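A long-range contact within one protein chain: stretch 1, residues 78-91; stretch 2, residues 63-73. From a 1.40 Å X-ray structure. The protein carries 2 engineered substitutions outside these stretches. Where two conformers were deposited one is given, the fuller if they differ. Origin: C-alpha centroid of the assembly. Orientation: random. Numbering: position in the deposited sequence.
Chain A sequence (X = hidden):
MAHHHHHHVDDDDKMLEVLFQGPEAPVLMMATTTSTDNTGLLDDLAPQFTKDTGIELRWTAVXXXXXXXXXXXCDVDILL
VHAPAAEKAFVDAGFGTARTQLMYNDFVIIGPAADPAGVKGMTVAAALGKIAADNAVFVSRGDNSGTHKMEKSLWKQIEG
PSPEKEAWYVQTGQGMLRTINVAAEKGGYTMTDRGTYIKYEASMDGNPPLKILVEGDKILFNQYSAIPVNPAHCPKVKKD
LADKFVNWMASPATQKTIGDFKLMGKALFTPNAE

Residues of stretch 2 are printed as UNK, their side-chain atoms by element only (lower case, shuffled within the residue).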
# COMPACT_ATOMS: atom_id res chain seq x y z
N ILE A 78 -6.33 7.27 -16.43
CA ILE A 78 -5.25 7.45 -15.42
C ILE A 78 -5.23 6.26 -14.48
O ILE A 78 -6.24 5.65 -14.21
CB ILE A 78 -5.51 8.78 -14.64
CG1 ILE A 78 -4.29 9.14 -13.86
CG2 ILE A 78 -6.76 8.70 -13.83
CD1 ILE A 78 -4.39 10.54 -13.27
N LEU A 79 -4.03 5.98 -14.00
CA LEU A 79 -3.82 4.98 -13.00
C LEU A 79 -3.43 5.71 -11.69
O LEU A 79 -2.66 6.64 -11.69
CB LEU A 79 -2.61 4.07 -13.37
CG LEU A 79 -2.71 3.30 -14.65
CD1 LEU A 79 -1.55 2.30 -14.75
CD2 LEU A 79 -4.02 2.66 -14.92
N LEU A 80 -3.86 5.09 -10.60
CA LEU A 80 -3.31 5.49 -9.24
C LEU A 80 -2.94 4.17 -8.62
O LEU A 80 -3.77 3.41 -8.16
CB LEU A 80 -4.38 6.24 -8.41
CG LEU A 80 -3.90 6.67 -7.03
CD1 LEU A 80 -2.73 7.64 -7.06
CD2 LEU A 80 -5.15 7.26 -6.29
N VAL A 81 -1.63 3.93 -8.53
CA VAL A 81 -1.16 2.59 -8.12
C VAL A 81 0.07 2.72 -7.24
O VAL A 81 0.50 3.85 -6.95
CB VAL A 81 -0.88 1.65 -9.32
CG1 VAL A 81 -2.20 1.28 -10.02
CG2 VAL A 81 0.02 2.34 -10.27
N HIS A 82 0.57 1.58 -6.78
CA HIS A 82 1.65 1.59 -5.78
C HIS A 82 2.56 0.40 -5.96
O HIS A 82 2.68 -0.45 -5.07
CB HIS A 82 1.06 1.65 -4.36
CG HIS A 82 -0.06 0.71 -4.13
ND1 HIS A 82 0.12 -0.54 -3.61
CD2 HIS A 82 -1.40 0.82 -4.37
CE1 HIS A 82 -1.04 -1.17 -3.53
NE2 HIS A 82 -1.99 -0.36 -4.01
N ALA A 83 3.12 0.35 -7.16
CA ALA A 83 3.99 -0.76 -7.58
C ALA A 83 5.09 -0.28 -8.57
O ALA A 83 4.98 -0.39 -9.78
CB ALA A 83 3.13 -1.86 -8.18
N PRO A 84 6.15 0.27 -7.95
CA PRO A 84 7.11 1.04 -8.76
C PRO A 84 7.71 0.29 -9.97
O PRO A 84 7.77 0.84 -11.01
CB PRO A 84 8.14 1.47 -7.71
CG PRO A 84 7.37 1.55 -6.42
CD PRO A 84 6.34 0.49 -6.52
N ALA A 85 8.12 -0.97 -9.81
CA ALA A 85 8.71 -1.68 -10.98
C ALA A 85 7.72 -1.88 -12.12
O ALA A 85 8.05 -1.64 -13.28
CB ALA A 85 9.31 -3.04 -10.57
N ALA A 86 6.49 -2.31 -11.77
CA ALA A 86 5.48 -2.50 -12.79
C ALA A 86 5.10 -1.14 -13.42
O ALA A 86 4.82 -1.08 -14.58
CB ALA A 86 4.30 -3.11 -12.17
N GLU A 87 5.07 -0.09 -12.58
CA GLU A 87 4.79 1.22 -13.12
C GLU A 87 5.83 1.71 -14.17
O GLU A 87 5.51 2.24 -15.23
CB GLU A 87 4.67 2.25 -12.03
CG GLU A 87 3.50 2.02 -11.06
CD GLU A 87 3.62 2.96 -9.87
OE1 GLU A 87 4.09 4.11 -10.13
OE2 GLU A 87 3.23 2.66 -8.72
N LYS A 88 7.10 1.46 -13.82
CA LYS A 88 8.20 1.80 -14.76
C LYS A 88 8.09 1.02 -16.11
O LYS A 88 8.21 1.58 -17.21
CB LYS A 88 9.57 1.63 -14.13
CG LYS A 88 9.89 2.60 -13.05
CD LYS A 88 11.09 2.11 -12.28
CE LYS A 88 11.47 3.08 -11.19
NZ LYS A 88 12.22 2.35 -10.13
N ALA A 89 7.76 -0.27 -16.01
CA ALA A 89 7.47 -1.05 -17.22
C ALA A 89 6.30 -0.55 -18.04
O ALA A 89 6.38 -0.50 -19.28
CB ALA A 89 7.27 -2.50 -16.88
N PHE A 90 5.25 -0.03 -17.34
CA PHE A 90 4.11 0.53 -18.03
C PHE A 90 4.45 1.77 -18.84
O PHE A 90 4.03 1.98 -19.94
CB PHE A 90 2.99 0.79 -16.98
CG PHE A 90 1.69 1.23 -17.53
CD1 PHE A 90 0.70 0.36 -17.92
CD2 PHE A 90 1.39 2.64 -17.56
CE1 PHE A 90 -0.51 0.82 -18.37
CE2 PHE A 90 0.19 3.07 -18.01
CZ PHE A 90 -0.75 2.19 -18.39
N VAL A 91 5.22 2.63 -18.19
CA VAL A 91 5.67 3.87 -18.83
C VAL A 91 6.63 3.49 -20.02
O VAL A 91 6.53 4.04 -21.11
CB VAL A 91 6.32 4.81 -17.79
CG1 VAL A 91 7.01 6.00 -18.43
CG2 VAL A 91 5.23 5.33 -16.84
N UNK A 63 -6.96 -5.67 -8.63
CA UNK A 63 -5.55 -5.90 -8.32
C UNK A 63 -4.64 -5.10 -9.26
O UNK A 63 -5.01 -4.66 -10.35
N UNK A 64 -3.41 -4.90 -8.81
CA UNK A 64 -2.45 -4.09 -9.60
C UNK A 64 -2.30 -4.51 -11.06
O UNK A 64 -2.29 -3.68 -12.01
o UNK A 64 -1.21 -3.47 -7.59
c UNK A 64 -1.06 -4.04 -8.89
c UNK A 64 -0.08 -3.24 -9.71
N UNK A 65 -2.06 -5.82 -11.27
CA UNK A 65 -1.94 -6.28 -12.64
C UNK A 65 -3.11 -5.93 -13.53
O UNK A 65 -2.92 -5.47 -14.67
N UNK A 66 -4.28 -6.12 -12.97
CA UNK A 66 -5.51 -5.83 -13.70
C UNK A 66 -5.68 -4.32 -13.95
O UNK A 66 -6.16 -3.95 -15.00
c UNK A 66 -9.40 -6.62 -15.73
c UNK A 66 -8.12 -6.96 -14.99
c UNK A 66 -8.06 -6.24 -13.60
c UNK A 66 -6.71 -6.36 -12.89
n UNK A 66 -10.55 -6.28 -14.82
N UNK A 67 -5.23 -3.50 -12.99
CA UNK A 67 -5.27 -2.02 -13.18
C UNK A 67 -4.42 -1.64 -14.32
O UNK A 67 -4.77 -0.81 -15.16
c UNK A 67 -4.85 -1.30 -11.93
N UNK A 68 -3.18 -2.14 -14.33
CA UNK A 68 -2.26 -1.89 -15.41
C UNK A 68 -2.82 -2.34 -16.75
O UNK A 68 -2.74 -1.62 -17.74
c UNK A 68 0.49 -0.67 -14.47
c UNK A 68 -0.24 -1.87 -13.93
c UNK A 68 -0.92 -2.60 -15.10
c UNK A 68 0.71 -2.74 -13.15
N UNK A 69 -3.44 -3.53 -16.75
CA UNK A 69 -4.07 -4.07 -17.95
C UNK A 69 -5.20 -3.15 -18.44
O UNK A 69 -5.30 -2.95 -19.62
n UNK A 69 -3.76 -8.85 -15.61
c UNK A 69 -4.03 -8.04 -18.03
c UNK A 69 -3.51 -6.59 -17.87
c UNK A 69 -4.67 -8.60 -16.78
c UNK A 69 -4.60 -5.51 -17.76
N UNK A 70 -6.00 -2.59 -17.54
CA UNK A 70 -7.03 -1.63 -17.91
C UNK A 70 -6.44 -0.42 -18.60
O UNK A 70 -7.02 0.08 -19.59
c UNK A 70 -7.87 -1.17 -16.71
c UNK A 70 -8.81 -2.25 -16.11
s UNK A 70 -9.80 -1.74 -14.71
c UNK A 70 -11.21 -1.08 -15.70
N UNK A 71 -5.27 0.10 -18.13
CA UNK A 71 -4.60 1.18 -18.80
C UNK A 71 -4.09 0.77 -20.16
O UNK A 71 -4.29 1.49 -21.16
N UNK A 72 -3.45 -0.40 -20.24
CA UNK A 72 -3.05 -0.92 -21.53
C UNK A 72 -4.23 -1.14 -22.53
O UNK A 72 -4.04 -0.87 -23.67
c UNK A 72 -1.67 -2.79 -22.58
o UNK A 72 -0.76 -4.45 -21.15
c UNK A 72 -2.32 -2.25 -21.32
o UNK A 72 -0.46 -4.68 -23.35
c UNK A 72 -0.91 -4.08 -22.32
N UNK A 73 -5.41 -1.52 -22.06
CA UNK A 73 -6.56 -1.74 -22.95
C UNK A 73 -7.31 -0.43 -23.26
O UNK A 73 -8.36 -0.47 -23.89
o UNK A 73 -8.13 -4.04 -24.26
c UNK A 73 -8.51 -3.37 -23.25
c UNK A 73 -7.49 -2.72 -22.29
n UNK A 73 -9.80 -3.23 -22.92
O HOH W 1 -0.15 -1.17 -6.95

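Position 63 has no side-chain atoms, so it is Gly63. It sits at the N-cap, right before the helix, and nothing of stretch 1 comes near it; its carbonyl O accepts from the backbone N of position 67 at 2.9 Å.

Position 64 carries three side-chain atoms, a carbon bearing one oxygen and one carbon, and that end carbon rests on the methyl of Ala83. This is Thr64; its CG2 lies 3.8 Å from Ala83 CB, while its OG1 is 2.6 Å from a water that accepts from the backbone N of His82, the water O being 2.8 Å from that N. One short side chain thus packs on the loop after the strand and also reaches it through solvent.

Position 65 again lacks side-chain atoms and is Gly65; a CB here would point away from stretch 1 and find room.

Position 66 has four carbons in a row ending in nitrogen, the chain of a lysine. Lys66 is exposed and out of reach of stretch 1.

Position 67 has a single side-chain carbon, which points toward the strand and meets Val81. It is therefore Ala67. The CB lies 4.2 Å from Val81 CG1, and the backbone O of Ala67 lies 3.6 Å from Leu79 CD2. Leu79 thus reaches the helix backbone, while Val81 meets the small side chain.

Position 68 shows four carbons forked at the second, and the end of the fork meets Leu79, Ala86 and Phe90. This makes it Leu68. The CA-to-CB bond points sideways, but the end of the side chain comes nearer and fills the space between strand and second helix: CD2 is 3.6 Å from Leu79 CD1 and 3.6 Å from Phe90 CD1, and CD1 is 3.7 Å from Ala86 CB. No other residue of this helix has as much area covered by stretch 1.

Position 69 repeats the row of four carbons ending in nitrogen. Lys69 points away and makes no contact.

Position 70 is an unbranched run of two carbons, a sulfur and a carbon, hence Met70. Its end leads away from stretch 1, and it touches a crystal neighbour.

Position 71 has no side chain: Gly71. Here the absence matters, because an ideal CB would lie 2.8 Å from Phe90 CZ, a clash, and a tight 3.2 Å from Leu79 CD2. The bare CA instead sits 4.0 Å from Phe90 CZ, at the ring edge.

Position 72 has three carbons, the third carrying two oxygens; its backbone meets the Phe90 ring, while its side chain has no contact within 4.5 Å. It is Glu72, with its backbone N 3.7 Å from Phe90 CE1.

Position 73 has two carbons, the second bearing one oxygen and one nitrogen. Asn73 follows the helix and lies out of reach.

The contact works by packing, with no direct hydrogen bond between the stretches. The helix runs nearly antiparallel to the strand, at 165°, and nearly parallel to the second helix, at 13°. Small residues at 67 and 71 admit Leu79, Val81 and Phe90, Leu68 joins strand to second helix, and both lysines stay outside the contact.

Stretch 2 63-73: GTGKALKMGEN
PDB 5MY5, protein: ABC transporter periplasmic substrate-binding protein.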